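Local coordinates for berberine bridge enzyme-like protein (Arabidopsis thaliana, PDB 5D79) that is a secreted, FAD-dependent oxidoreductase of the berberine bridge enzyme-like family, involved in adaptation to salt stress, at residues V147-T152 and L240-K245; G181-G186 and G196-N201; K474-G479 and C521-I526. All coordinates share one frame; numbering follows the deposited sequence.

Interaction 1: residues V147-T152 and L240-K245; sequences VQTGAT and LSWKVK. With FAD (flavin-adenine dinucleotide), chain E; PO4 (phosphate ion), chain D.
Val147 and Trp242 form an antiparallel hydrogen-bonded pair, Val147 N giving to Trp242 O at 2.7 Å and Trp242 N to Val147 O at 2.8 Å, and Gln148 and Ser241 follow as the non-hydrogen-bonded pair. From Gln148 the chain turns away in a type I beta turn to Ala151, yet Thr149 N still reaches Leu240 O at 3.1 Å. Leu240 and Ser241 form a classic beta bulge against Leu206 of strand 202-208.

Thr149 is central on the side facing the cofactor. With CG2 anti to its carbonyl carbon, this methyl lies over a face of the Trp242 indole, 4.2 Å from the centroid of the five-membered ring, a CH-pi contact. The same torsion (chi1 46°) lets OG1 bond to Ile239 O. Trp242 NE1 is hydrogen-bonded to Val179 O, which would limit rotation of the ring beneath the methyl. On the same sheet face as Trp242, Val147 CG2 packs on Val244 CG1 at 3.8 Å, the two side chains crossing at about a right angle. On the other face, Gln148 NE2 makes weak bonds to a phosphate ion, probably from the crystallisation liquor.

Thr149 CB also lies 3.5 Å from FAD N6A. In this FAD-binding PCMH-type domain, one threonine thus joins strand pairing, indole packing and the adenine end of the cofactor pocket, its hydroxyl and backbone N both committed to strand 238-248.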
loop_
_atom_site.group_PDB
_atom_site.type_symbol
_atom_site.label_atom_id
_atom_site.label_comp_id
_atom_site.label_asym_id
_atom_site.label_seq_id
_atom_site.Cartn_x
_atom_site.Cartn_y
_atom_site.Cartn_z
ATOM N N VAL A 147 1.133 6.983 16.163
ATOM C CA VAL A 147 1.341 5.619 15.718
ATOM C C VAL A 147 2.754 5.449 15.199
ATOM O O VAL A 147 3.080 5.945 14.120
ATOM C CB VAL A 147 0.348 5.219 14.607
ATOM C CG1 VAL A 147 0.358 3.688 14.410
ATOM C CG2 VAL A 147 -1.050 5.733 14.930
ATOM N N GLN A 148 3.585 4.754 15.969
ATOM C CA GLN A 148 4.947 4.457 15.554
ATOM C C GLN A 148 4.945 3.594 14.301
ATOM O O GLN A 148 4.144 2.666 14.168
ATOM C CB GLN A 148 5.719 3.763 16.669
ATOM C CG GLN A 148 5.887 4.602 17.915
ATOM C CD GLN A 148 7.038 4.116 18.778
ATOM O OE1 GLN A 148 7.268 2.923 18.896
ATOM N NE2 GLN A 148 7.776 5.045 19.366
ATOM N N THR A 149 5.861 3.901 13.391
ATOM C CA THR A 149 5.836 3.360 12.032
ATOM C C THR A 149 6.103 1.853 11.898
ATOM O O THR A 149 5.960 1.291 10.807
ATOM C CB THR A 149 6.857 4.104 11.162
ATOM O OG1 THR A 149 8.089 4.216 11.883
ATOM C CG2 THR A 149 6.329 5.499 10.818
ATOM N N GLY A 150 6.490 1.200 12.992
ATOM C CA GLY A 150 6.702 -0.235 12.974
ATOM C C GLY A 150 5.398 -0.994 13.124
ATOM O O GLY A 150 5.360 -2.217 12.971
ATOM N N ALA A 151 4.328 -0.256 13.416
ATOM C CA ALA A 151 3.014 -0.837 13.634
ATOM C C ALA A 151 2.377 -1.272 12.323
ATOM O O ALA A 151 2.674 -0.716 11.268
ATOM C CB ALA A 151 2.123 0.149 14.352
ATOM N N THR A 152 1.510 -2.279 12.382
ATOM C CA THR A 152 0.767 -2.654 11.197
ATOM C C THR A 152 -0.581 -1.984 11.243
ATOM O O THR A 152 -1.028 -1.567 12.305
ATOM C CB THR A 152 0.550 -4.165 11.071
ATOM O OG1 THR A 152 -0.348 -4.602 12.100
ATOM C CG2 THR A 152 1.874 -4.930 11.141
ATOM N N LEU A 240 9.435 8.135 11.905
ATOM C CA LEU A 240 9.411 7.442 13.179
ATOM C C LEU A 240 7.992 7.205 13.676
ATOM O O LEU A 240 7.706 6.174 14.314
ATOM C CB LEU A 240 10.199 8.230 14.219
ATOM C CG LEU A 240 11.712 8.312 14.028
ATOM C CD1 LEU A 240 12.309 9.122 15.160
ATOM C CD2 LEU A 240 12.349 6.928 13.943
ATOM N N SER A 241 7.103 8.152 13.379
ATOM C CA SER A 241 5.761 8.098 13.935
ATOM C C SER A 241 4.767 8.935 13.125
ATOM O O SER A 241 5.148 9.915 12.487
ATOM C CB SER A 241 5.803 8.563 15.391
ATOM O OG SER A 241 4.670 8.110 16.093
ATOM N N TRP A 242 3.501 8.521 13.132
ATOM C CA TRP A 242 2.420 9.299 12.523
ATOM C C TRP A 242 1.517 9.831 13.619
ATOM O O TRP A 242 1.234 9.115 14.583
ATOM C CB TRP A 242 1.556 8.467 11.566
ATOM C CG TRP A 242 2.232 7.814 10.411
ATOM C CD1 TRP A 242 2.376 6.474 10.205
ATOM C CD2 TRP A 242 2.816 8.460 9.274
ATOM N NE1 TRP A 242 3.038 6.243 9.021
ATOM C CE2 TRP A 242 3.316 7.444 8.428
ATOM C CE3 TRP A 242 2.984 9.799 8.897
ATOM C CZ2 TRP A 242 3.964 7.724 7.222
ATOM C CZ3 TRP A 242 3.632 10.076 7.701
ATOM C CH2 TRP A 242 4.118 9.039 6.879
ATOM N N LYS A 243 1.042 11.065 13.474
ATOM C CA LYS A 243 -0.072 11.519 14.306
ATOM C C LYS A 243 -1.333 11.484 13.465
ATOM O O LYS A 243 -1.502 12.292 12.558
ATOM C CB LYS A 243 0.152 12.923 14.887
ATOM C CG LYS A 243 -0.870 13.262 15.980
ATOM C CD LYS A 243 -0.572 14.573 16.684
ATOM C CE LYS A 243 -1.679 14.904 17.675
ATOM N NZ LYS A 243 -1.244 15.934 18.673
ATOM N N VAL A 244 -2.200 10.518 13.761
ATOM C CA VAL A 244 -3.402 10.300 12.968
ATOM C C VAL A 244 -4.602 11.097 13.477
ATOM O O VAL A 244 -4.692 11.456 14.652
ATOM C CB VAL A 244 -3.781 8.787 12.912
ATOM C CG1 VAL A 244 -2.658 7.982 12.294
ATOM C CG2 VAL A 244 -4.127 8.251 14.291
ATOM N N LYS A 245 -5.511 11.391 12.556
ATOM C CA LYS A 245 -6.807 11.942 12.897
ATOM C C LYS A 245 -7.846 10.827 12.763
ATOM O O LYS A 245 -8.023 10.263 11.687
ATOM C CB LYS A 245 -7.147 13.130 11.989
ATOM C CG LYS A 245 -8.344 13.928 12.439
ATOM C CD LYS A 245 -8.113 14.471 13.837
ATOM C CE LYS A 245 -9.421 14.729 14.542
ATOM N NZ LYS A 245 -9.184 15.312 15.881
HETATM P PA FAD E . 7.661 -2.048 3.585
HETATM O O1A FAD E . 8.290 -3.003 2.602
HETATM O O2A FAD E . 8.188 -2.220 4.991
HETATM O O5B FAD E . 7.845 -0.532 3.057
HETATM C C5B FAD E . 7.575 -0.185 1.706
HETATM C C4B FAD E . 8.314 1.085 1.263
HETATM O O4B FAD E . 8.139 2.094 2.242
HETATM C C3B FAD E . 9.809 0.837 1.123
HETATM O O3B FAD E . 10.351 1.579 0.051
HETATM C C2B FAD E . 10.358 1.314 2.455
HETATM O O2B FAD E . 11.701 1.757 2.362
HETATM C C1B FAD E . 9.376 2.411 2.856
HETATM N N9A FAD E . 9.205 2.578 4.315
HETATM C C8A FAD E . 8.650 1.707 5.226
HETATM N N7A FAD E . 8.685 2.289 6.453
HETATM C C5A FAD E . 9.250 3.515 6.341
HETATM C C6A FAD E . 9.534 4.528 7.256
HETATM N N6A FAD E . 9.029 4.499 8.484
HETATM N N1A FAD E . 10.130 5.696 6.821
HETATM C C2A FAD E . 10.433 5.863 5.488
HETATM N N3A FAD E . 10.152 4.854 4.587
HETATM C C4A FAD E . 9.572 3.704 5.001
HETATM N N1 FAD E . -2.034 -0.830 -0.426
HETATM C C2 FAD E . -3.230 -0.137 -0.504
HETATM O O2 FAD E . -3.258 1.087 -0.332
HETATM N N3 FAD E . -4.406 -0.833 -0.758
HETATM C C4 FAD E . -4.403 -2.207 -0.938
HETATM O O4 FAD E . -5.476 -2.803 -1.047
HETATM C C4X FAD E . -3.199 -2.904 -0.837
HETATM N N5 FAD E . -3.170 -4.290 -0.876
HETATM C C5X FAD E . -2.027 -4.961 -0.468
HETATM C C6 FAD E . -2.034 -6.338 -0.255
HETATM C C7 FAD E . -0.872 -7.001 0.149
HETATM C C7M FAD E . -0.889 -8.484 0.364
HETATM C C8 FAD E . 0.298 -6.277 0.388
HETATM C C8M FAD E . 1.567 -6.966 0.798
HETATM C C9 FAD E . 0.307 -4.904 0.172
HETATM C C9A FAD E . -0.835 -4.251 -0.303
HETATM N N10 FAD E . -0.824 -2.887 -0.554
HETATM C C10 FAD E . -2.022 -2.202 -0.548
HETATM C "C1'" FAD E . 0.472 -2.161 -0.746
HETATM C "C2'" FAD E . 1.054 -1.605 0.540
HETATM O "O2'" FAD E . 0.212 -0.582 1.025
HETATM C "C3'" FAD E . 2.448 -1.077 0.224
HETATM O "O3'" FAD E . 3.267 -2.169 -0.134
HETATM C "C4'" FAD E . 3.089 -0.406 1.414
HETATM O "O4'" FAD E . 4.075 0.493 0.977
HETATM C "C5'" FAD E . 3.795 -1.447 2.254
HETATM O "O5'" FAD E . 4.087 -0.888 3.514
HETATM P P FAD E . 4.923 -1.788 4.544
HETATM O O1P FAD E . 5.390 -0.944 5.700
HETATM O O2P FAD E . 4.106 -2.962 5.022
HETATM O O3P FAD E . 6.073 -2.320 3.545
HETATM P P PO4 D . 5.873 8.418 19.258
HETATM O O1 PO4 D . 4.676 8.412 18.340
HETATM O O2 PO4 D . 5.902 9.739 19.992
HETATM O O3 PO4 D . 5.761 7.270 20.228
HETATM O O4 PO4 D . 7.138 8.246 18.452
#

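Interaction 2: residues G181-G186 and G196-N201; sequences GQFSGG and GLAADN. With FAD (flavin-adenine dinucleotide), chain E.
Phe183 takes the methyl of Ala198 over one face of its ring: CB stands 3.9 Å from the ring centroid, 21° off the normal and displaced toward the CD1-CE1 side of the rim, in a CH-pi contact. Next to it, Ala199 CB touches Phe183 O at 3.6 Å, and Ala199 N donates to Gly186 O at 3.2 Å, the one hydrogen bond between the two segments. Gly186 has positive phi, and a CB there would be jammed against the preceding carbonyl oxygen and would sit close to Leu197 CD1.

A second shell sets these partners in place. Within 196-201, Leu197 N is bonded almost straight to Asp200 OD2 at 2.9 Å, and Asn201 ND2 reaches back to Leu197 O at 2.6 Å. Asp200 OD2 also has a salt bridge to Arg420. The Phe183 ring meets Phe169 as well, while Gln182 OE1, lying at the ring's edge and in its plane, accepts from Gly172 N.

Gly181 and Gln182 belong to the cofactor pocket of the FAD-binding PCMH-type domain. Gly181 N gives a hydrogen bond to FAD O1P at 3.0 Å, and a CB on this glycine would collide with FAD O5'. The chemistry is therefore divided: glycine brings the backbone close to the pyrophosphate, while methyl, phenyl and a single backbone hydrogen bond fasten the end of helix 179-184 to the loop between helix 192-195 and strand 202-208.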
loop_
_atom_site.group_PDB
_atom_site.type_symbol
_atom_site.label_atom_id
_atom_site.label_comp_id
_atom_site.label_asym_id
_atom_site.label_seq_id
_atom_site.Cartn_x
_atom_site.Cartn_y
_atom_site.Cartn_z
ATOM N N GLY A 181 5.290 2.048 5.386
ATOM C CA GLY A 181 5.266 2.079 3.940
ATOM C C GLY A 181 3.923 2.525 3.395
ATOM O O GLY A 181 3.869 3.342 2.467
ATOM N N GLN A 182 2.836 2.011 3.968
ATOM C CA GLN A 182 1.514 2.274 3.406
ATOM C C GLN A 182 1.128 3.760 3.501
ATOM O O GLN A 182 0.663 4.345 2.526
ATOM C CB GLN A 182 0.440 1.403 4.080
ATOM C CG GLN A 182 -0.947 1.622 3.468
ATOM C CD GLN A 182 -2.061 0.784 4.085
ATOM O OE1 GLN A 182 -2.879 1.295 4.837
ATOM N NE2 GLN A 182 -2.120 -0.492 3.732
ATOM N N PHE A 183 1.325 4.371 4.666
ATOM C CA PHE A 183 0.893 5.754 4.853
ATOM C C PHE A 183 1.799 6.695 4.060
ATOM O O PHE A 183 1.330 7.690 3.529
ATOM C CB PHE A 183 0.883 6.173 6.335
ATOM C CG PHE A 183 -0.151 5.467 7.187
ATOM C CD1 PHE A 183 -0.831 4.339 6.730
ATOM C CD2 PHE A 183 -0.445 5.943 8.458
ATOM C CE1 PHE A 183 -1.781 3.691 7.532
ATOM C CE2 PHE A 183 -1.396 5.307 9.264
ATOM C CZ PHE A 183 -2.064 4.178 8.795
ATOM N N SER A 184 3.091 6.384 3.970
ATOM C CA SER A 184 4.011 7.252 3.228
ATOM C C SER A 184 3.794 7.165 1.707
ATOM O O SER A 184 4.317 7.990 0.961
ATOM C CB SER A 184 5.482 6.937 3.575
ATOM O OG SER A 184 5.951 5.722 3.001
ATOM N N GLY A 185 3.005 6.186 1.266
ATOM C CA GLY A 185 2.694 6.010 -0.145
ATOM C C GLY A 185 1.244 6.302 -0.515
ATOM O O GLY A 185 0.842 6.091 -1.657
ATOM N N GLY A 186 0.468 6.801 0.446
ATOM C CA GLY A 186 -0.950 7.058 0.244
ATOM C C GLY A 186 -1.848 6.209 1.142
ATOM O O GLY A 186 -2.092 6.551 2.312
ATOM N N GLY A 196 -11.105 9.636 2.259
ATOM C CA GLY A 196 -9.870 9.712 1.492
ATOM C C GLY A 196 -8.830 8.687 1.906
ATOM O O GLY A 196 -9.163 7.624 2.434
ATOM N N LEU A 197 -7.563 9.002 1.670
ATOM C CA LEU A 197 -6.481 8.052 1.939
ATOM C C LEU A 197 -6.012 8.210 3.378
ATOM O O LEU A 197 -6.355 9.185 4.045
ATOM C CB LEU A 197 -5.302 8.254 0.968
ATOM C CG LEU A 197 -5.588 8.293 -0.540
ATOM C CD1 LEU A 197 -4.323 8.637 -1.317
ATOM C CD2 LEU A 197 -6.167 6.974 -1.017
ATOM N N ALA A 198 -5.232 7.254 3.856
ATOM C CA ALA A 198 -4.625 7.368 5.180
ATOM C C ALA A 198 -3.778 8.638 5.268
ATOM O O ALA A 198 -3.847 9.370 6.248
ATOM C CB ALA A 198 -3.778 6.127 5.495
ATOM N N ALA A 199 -3.007 8.898 4.217
ATOM C CA ALA A 199 -2.145 10.076 4.146
ATOM C C ALA A 199 -2.942 11.374 4.195
ATOM O O ALA A 199 -2.434 12.414 4.623
ATOM C CB ALA A 199 -1.298 10.028 2.879
ATOM N N ASP A 200 -4.190 11.312 3.755
ATOM C CA ASP A 200 -5.073 12.467 3.803
ATOM C C ASP A 200 -5.545 12.756 5.214
ATOM O O ASP A 200 -6.219 13.762 5.443
ATOM C CB ASP A 200 -6.284 12.255 2.895
ATOM C CG ASP A 200 -5.902 12.126 1.435
ATOM O OD1 ASP A 200 -4.802 12.584 1.051
ATOM O OD2 ASP A 200 -6.705 11.568 0.671
ATOM N N ASN A 201 -5.180 11.881 6.155
ATOM C CA ASN A 201 -5.691 11.937 7.524
ATOM C C ASN A 201 -4.593 11.904 8.582
ATOM O O ASN A 201 -4.747 11.336 9.669
ATOM C CB ASN A 201 -6.675 10.796 7.743
ATOM C CG ASN A 201 -7.937 10.966 6.923
ATOM O OD1 ASN A 201 -8.892 11.586 7.375
ATOM N ND2 ASN A 201 -7.937 10.437 5.703
HETATM P PA FAD E . 7.661 -2.048 3.585
HETATM O O1A FAD E . 8.290 -3.003 2.602
HETATM O O2A FAD E . 8.188 -2.220 4.991
HETATM O O5B FAD E . 7.845 -0.532 3.057
HETATM C C5B FAD E . 7.575 -0.185 1.706
HETATM C C4B FAD E . 8.314 1.085 1.263
HETATM O O4B FAD E . 8.139 2.094 2.242
HETATM C C3B FAD E . 9.809 0.837 1.123
HETATM O O3B FAD E . 10.351 1.579 0.051
HETATM C C2B FAD E . 10.358 1.314 2.455
HETATM O O2B FAD E . 11.701 1.757 2.362
HETATM C C1B FAD E . 9.376 2.411 2.856
HETATM N N9A FAD E . 9.205 2.578 4.315
HETATM C C8A FAD E . 8.650 1.707 5.226
HETATM N N7A FAD E . 8.685 2.289 6.453
HETATM C C5A FAD E . 9.250 3.515 6.341
HETATM C C6A FAD E . 9.534 4.528 7.256
HETATM N N6A FAD E . 9.029 4.499 8.484
HETATM N N1A FAD E . 10.130 5.696 6.821
HETATM C C2A FAD E . 10.433 5.863 5.488
HETATM N N3A FAD E . 10.152 4.854 4.587
HETATM C C4A FAD E . 9.572 3.704 5.001
HETATM N N1 FAD E . -2.034 -0.830 -0.426
HETATM C C2 FAD E . -3.230 -0.137 -0.504
HETATM O O2 FAD E . -3.258 1.087 -0.332
HETATM N N3 FAD E . -4.406 -0.833 -0.758
HETATM C C4 FAD E . -4.403 -2.207 -0.938
HETATM O O4 FAD E . -5.476 -2.803 -1.047
HETATM C C4X FAD E . -3.199 -2.904 -0.837
HETATM N N5 FAD E . -3.170 -4.290 -0.876
HETATM C C5X FAD E . -2.027 -4.961 -0.468
HETATM C C6 FAD E . -2.034 -6.338 -0.255
HETATM C C7 FAD E . -0.872 -7.001 0.149
HETATM C C7M FAD E . -0.889 -8.484 0.364
HETATM C C8 FAD E . 0.298 -6.277 0.388
HETATM C C8M FAD E . 1.567 -6.966 0.798
HETATM C C9 FAD E . 0.307 -4.904 0.172
HETATM C C9A FAD E . -0.835 -4.251 -0.303
HETATM N N10 FAD E . -0.824 -2.887 -0.554
HETATM C C10 FAD E . -2.022 -2.202 -0.548
HETATM C "C1'" FAD E . 0.472 -2.161 -0.746
HETATM C "C2'" FAD E . 1.054 -1.605 0.540
HETATM O "O2'" FAD E . 0.212 -0.582 1.025
HETATM C "C3'" FAD E . 2.448 -1.077 0.224
HETATM O "O3'" FAD E . 3.267 -2.169 -0.134
HETATM C "C4'" FAD E . 3.089 -0.406 1.414
HETATM O "O4'" FAD E . 4.075 0.493 0.977
HETATM C "C5'" FAD E . 3.795 -1.447 2.254
HETATM O "O5'" FAD E . 4.087 -0.888 3.514
HETATM P P FAD E . 4.923 -1.788 4.544
HETATM O O1P FAD E . 5.390 -0.944 5.700
HETATM O O2P FAD E . 4.106 -2.962 5.022
HETATM O O3P FAD E . 6.073 -2.320 3.545
#

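Interaction 3: residues K474-G479 and C521-I526. With FAD (flavin-adenine dinucleotide), chain E.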
loop_
_atom_site.group_PDB
_atom_site.type_symbol
_atom_site.label_atom_id
_atom_site.label_comp_id
_atom_site.label_asym_id
_atom_site.label_seq_id
_atom_site.Cartn_x
_atom_site.Cartn_y
_atom_site.Cartn_z
ATOM N N LYS A 474 4.524 -0.755 -5.982
ATOM C CA LYS A 474 5.788 -0.515 -6.689
ATOM C C LYS A 474 6.016 -1.498 -7.848
ATOM O O LYS A 474 5.837 -2.710 -7.698
ATOM C CB LYS A 474 6.981 -0.578 -5.720
ATOM C CG LYS A 474 7.538 0.778 -5.298
ATOM C CD LYS A 474 8.891 0.611 -4.628
ATOM C CE LYS A 474 9.119 1.645 -3.524
ATOM N NZ LYS A 474 10.296 1.280 -2.671
ATOM N N ASP A 475 6.406 -0.957 -9.002
ATOM C CA ASP A 475 6.584 -1.751 -10.209
ATOM C C ASP A 475 7.846 -1.310 -10.979
ATOM O O ASP A 475 7.868 -0.281 -11.656
ATOM C CB ASP A 475 5.323 -1.646 -11.081
ATOM C CG ASP A 475 5.349 -2.581 -12.284
ATOM O OD1 ASP A 475 6.215 -3.494 -12.355
ATOM O OD2 ASP A 475 4.479 -2.390 -13.163
ATOM N N MET A 476 8.901 -2.105 -10.854
ATOM C CA MET A 476 10.161 -1.843 -11.546
ATOM C C MET A 476 10.009 -1.853 -13.056
ATOM O O MET A 476 10.852 -1.308 -13.772
ATOM C CB MET A 476 11.202 -2.882 -11.141
ATOM C CG MET A 476 11.440 -2.926 -9.666
ATOM S SD MET A 476 12.338 -1.457 -9.214
ATOM C CE MET A 476 13.990 -2.160 -9.224
ATOM N N ASP A 477 8.941 -2.492 -13.527
ATOM C CA ASP A 477 8.662 -2.601 -14.955
ATOM C C ASP A 477 8.266 -1.262 -15.573
ATOM O O ASP A 477 8.304 -1.117 -16.795
ATOM C CB ASP A 477 7.564 -3.640 -15.217
ATOM C CG ASP A 477 8.042 -5.068 -14.992
ATOM O OD1 ASP A 477 9.272 -5.277 -14.840
ATOM O OD2 ASP A 477 7.187 -5.982 -14.983
ATOM N N LEU A 478 7.903 -0.290 -14.736
ATOM C CA LEU A 478 7.679 1.082 -15.211
ATOM C C LEU A 478 9.009 1.839 -15.408
ATOM O O LEU A 478 9.045 2.912 -16.023
ATOM C CB LEU A 478 6.774 1.856 -14.243
ATOM C CG LEU A 478 5.561 1.121 -13.668
ATOM C CD1 LEU A 478 4.811 2.020 -12.693
ATOM C CD2 LEU A 478 4.645 0.623 -14.774
ATOM N N GLY A 479 10.091 1.275 -14.868
ATOM C CA GLY A 479 11.421 1.842 -15.014
ATOM C C GLY A 479 12.207 1.918 -13.714
ATOM O O GLY A 479 11.624 1.956 -12.635
ATOM N N CYS A 521 17.879 6.833 -1.031
ATOM C CA CYS A 521 17.637 6.481 -2.424
ATOM C C CYS A 521 17.447 4.975 -2.605
ATOM O O CYS A 521 18.104 4.177 -1.945
ATOM C CB CYS A 521 18.790 6.976 -3.319
ATOM S SG CYS A 521 20.375 6.049 -3.221
ATOM N N ASP A 522 16.525 4.601 -3.489
ATOM C CA ASP A 522 16.407 3.222 -3.962
ATOM C C ASP A 522 16.341 3.228 -5.488
ATOM O O ASP A 522 16.721 4.215 -6.130
ATOM C CB ASP A 522 15.189 2.499 -3.352
ATOM C CG ASP A 522 13.905 3.312 -3.409
ATOM O OD1 ASP A 522 13.653 4.023 -4.392
ATOM O OD2 ASP A 522 13.113 3.218 -2.458
ATOM N N GLU A 523 15.844 2.143 -6.068
ATOM C CA GLU A 523 15.840 1.996 -7.521
ATOM C C GLU A 523 14.799 2.866 -8.265
ATOM O O GLU A 523 14.851 2.983 -9.495
ATOM C CB GLU A 523 15.637 0.520 -7.869
ATOM C CG GLU A 523 16.843 -0.386 -7.556
ATOM C CD GLU A 523 17.053 -0.651 -6.065
ATOM O OE1 GLU A 523 16.096 -0.467 -5.279
ATOM O OE2 GLU A 523 18.179 -1.046 -5.688
ATOM N N GLN A 524 13.869 3.473 -7.524
ATOM C CA GLN A 524 12.837 4.341 -8.101
ATOM C C GLN A 524 12.630 5.654 -7.310
ATOM O O GLN A 524 11.625 6.355 -7.488
ATOM C CB GLN A 524 11.504 3.589 -8.191
ATOM C CG GLN A 524 11.315 2.752 -9.442
ATOM C CD GLN A 524 9.887 2.237 -9.590
ATOM O OE1 GLN A 524 9.125 2.196 -8.620
ATOM N NE2 GLN A 524 9.514 1.850 -10.810
ATOM N N SER A 525 13.576 5.993 -6.443
ATOM C CA SER A 525 13.406 7.153 -5.569
ATOM C C SER A 525 13.338 8.479 -6.351
ATOM O O SER A 525 13.775 8.568 -7.509
ATOM C CB SER A 525 14.532 7.202 -4.525
ATOM O OG SER A 525 15.801 7.299 -5.140
ATOM N N ILE A 526 12.764 9.493 -5.707
ATOM C CA ILE A 526 12.651 10.828 -6.278
ATOM C C ILE A 526 14.047 11.408 -6.444
ATOM O O ILE A 526 14.839 11.375 -5.497
ATOM C CB ILE A 526 11.796 11.749 -5.373
ATOM C CG1 ILE A 526 10.377 11.189 -5.191
ATOM C CG2 ILE A 526 11.766 13.180 -5.903
ATOM C CD1 ILE A 526 9.550 11.137 -6.461
HETATM P PA FAD E . 7.661 -2.048 3.585
HETATM O O1A FAD E . 8.290 -3.003 2.602
HETATM O O2A FAD E . 8.188 -2.220 4.991
HETATM O O5B FAD E . 7.845 -0.532 3.057
HETATM C C5B FAD E . 7.575 -0.185 1.706
HETATM C C4B FAD E . 8.314 1.085 1.263
HETATM O O4B FAD E . 8.139 2.094 2.242
HETATM C C3B FAD E . 9.809 0.837 1.123
HETATM O O3B FAD E . 10.351 1.579 0.051
HETATM C C2B FAD E . 10.358 1.314 2.455
HETATM O O2B FAD E . 11.701 1.757 2.362
HETATM C C1B FAD E . 9.376 2.411 2.856
HETATM N N9A FAD E . 9.205 2.578 4.315
HETATM C C8A FAD E . 8.650 1.707 5.226
HETATM N N7A FAD E . 8.685 2.289 6.453
HETATM C C5A FAD E . 9.250 3.515 6.341
HETATM C C6A FAD E . 9.534 4.528 7.256
HETATM N N6A FAD E . 9.029 4.499 8.484
HETATM N N1A FAD E . 10.130 5.696 6.821
HETATM C C2A FAD E . 10.433 5.863 5.488
HETATM N N3A FAD E . 10.152 4.854 4.587
HETATM C C4A FAD E . 9.572 3.704 5.001
HETATM N N1 FAD E . -2.034 -0.830 -0.426
HETATM C C2 FAD E . -3.230 -0.137 -0.504
HETATM O O2 FAD E . -3.258 1.087 -0.332
HETATM N N3 FAD E . -4.406 -0.833 -0.758
HETATM C C4 FAD E . -4.403 -2.207 -0.938
HETATM O O4 FAD E . -5.476 -2.803 -1.047
HETATM C C4X FAD E . -3.199 -2.904 -0.837
HETATM N N5 FAD E . -3.170 -4.290 -0.876
HETATM C C5X FAD E . -2.027 -4.961 -0.468
HETATM C C6 FAD E . -2.034 -6.338 -0.255
HETATM C C7 FAD E . -0.872 -7.001 0.149
HETATM C C7M FAD E . -0.889 -8.484 0.364
HETATM C C8 FAD E . 0.298 -6.277 0.388
HETATM C C8M FAD E . 1.567 -6.966 0.798
HETATM C C9 FAD E . 0.307 -4.904 0.172
HETATM C C9A FAD E . -0.835 -4.251 -0.303
HETATM N N10 FAD E . -0.824 -2.887 -0.554
HETATM C C10 FAD E . -2.022 -2.202 -0.548
HETATM C "C1'" FAD E . 0.472 -2.161 -0.746
HETATM C "C2'" FAD E . 1.054 -1.605 0.540
HETATM O "O2'" FAD E . 0.212 -0.582 1.025
HETATM C "C3'" FAD E . 2.448 -1.077 0.224
HETATM O "O3'" FAD E . 3.267 -2.169 -0.134
HETATM C "C4'" FAD E . 3.089 -0.406 1.414
HETATM O "O4'" FAD E . 4.075 0.493 0.977
HETATM C "C5'" FAD E . 3.795 -1.447 2.254
HETATM O "O5'" FAD E . 4.087 -0.888 3.514
HETATM P P FAD E . 4.923 -1.788 4.544
HETATM O O1P FAD E . 5.390 -0.944 5.700
HETATM O O2P FAD E . 4.106 -2.962 5.022
HETATM O O3P FAD E . 6.073 -2.320 3.545
#
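Gln524 points its amide end-on into the turn 474-479, where NE2 is gripped by two carbonyl oxygens. The bond from NE2 to Gly479 O, 2.8 Å, is nearly straight and lies in both the carbonyl and the amide plane. That from NE2 to Asp475 O, also 2.8 Å, is more bent (132° at the hydrogen) and comes from above the carbonyl plane; Leu478 N reaches the same oxygen from the opposite face. OE1 of Gln524 is bonded to Tyr499, so both ends of the amide are held and its flip is fixed. An alanine in place of Gln524 would probably leave Asp475 O and Gly479 O without this shared donor and open a gap between the turn and 521-526.

Lys474 slides past Gln524 in the opposite direction, its CG 3.9 Å from OE1. It meets Asp522 tip to tip in a long, weak salt bridge, NZ to OD2 at 3.4 Å, while NZ donates a much shorter hydrogen bond, 2.7 Å, to the ribose hydroxyl O3B of FAD. Asp522 OD2 has its stronger partner in Ser234, and OD1 accepts from Gln524 N at 3.2 Å in an Asx turn; one carboxylate thus steadies both the lysine and the backbone of the glutamine. Met476, bent at chi2 and chi3, sets CE against Glu523 CB at 3.4 Å, and the acid end of Glu523 goes to Tyr121 N and Arg105.

Both segments belong to the C-terminal berberine-like region, which here lends Lys474 to the FAD pocket. Helix 488-500 supplies Tyr499 and Trp495, helix 504-514 packs on Ile526, and Arg105 of strand 103-107 ties 521-526 to the FAD-binding region.

Three contacts touching one cofactor show how chemistry follows place. Interactions 1 and 2 are buried and belong to the same FAD-binding region; they touch directly, Trp242 packing on Phe183 and Lys245 N lying 3.0 Å from Asn201 O, a probable hydrogen bond that joins the sheet to the loop leading into strand 202-208. Interaction 3 is only partly buried, in the C-terminal berberine-like region, its nearest atoms about 8 Å from interaction 2 and about 13 Å from interaction 1. Strand pairing dominates the first and apolar packing the second, whereas charged and amide side chains bridge loops in the third. They meet FAD respectively at the adenine, the flavin-side phosphate and the adenosine ribose.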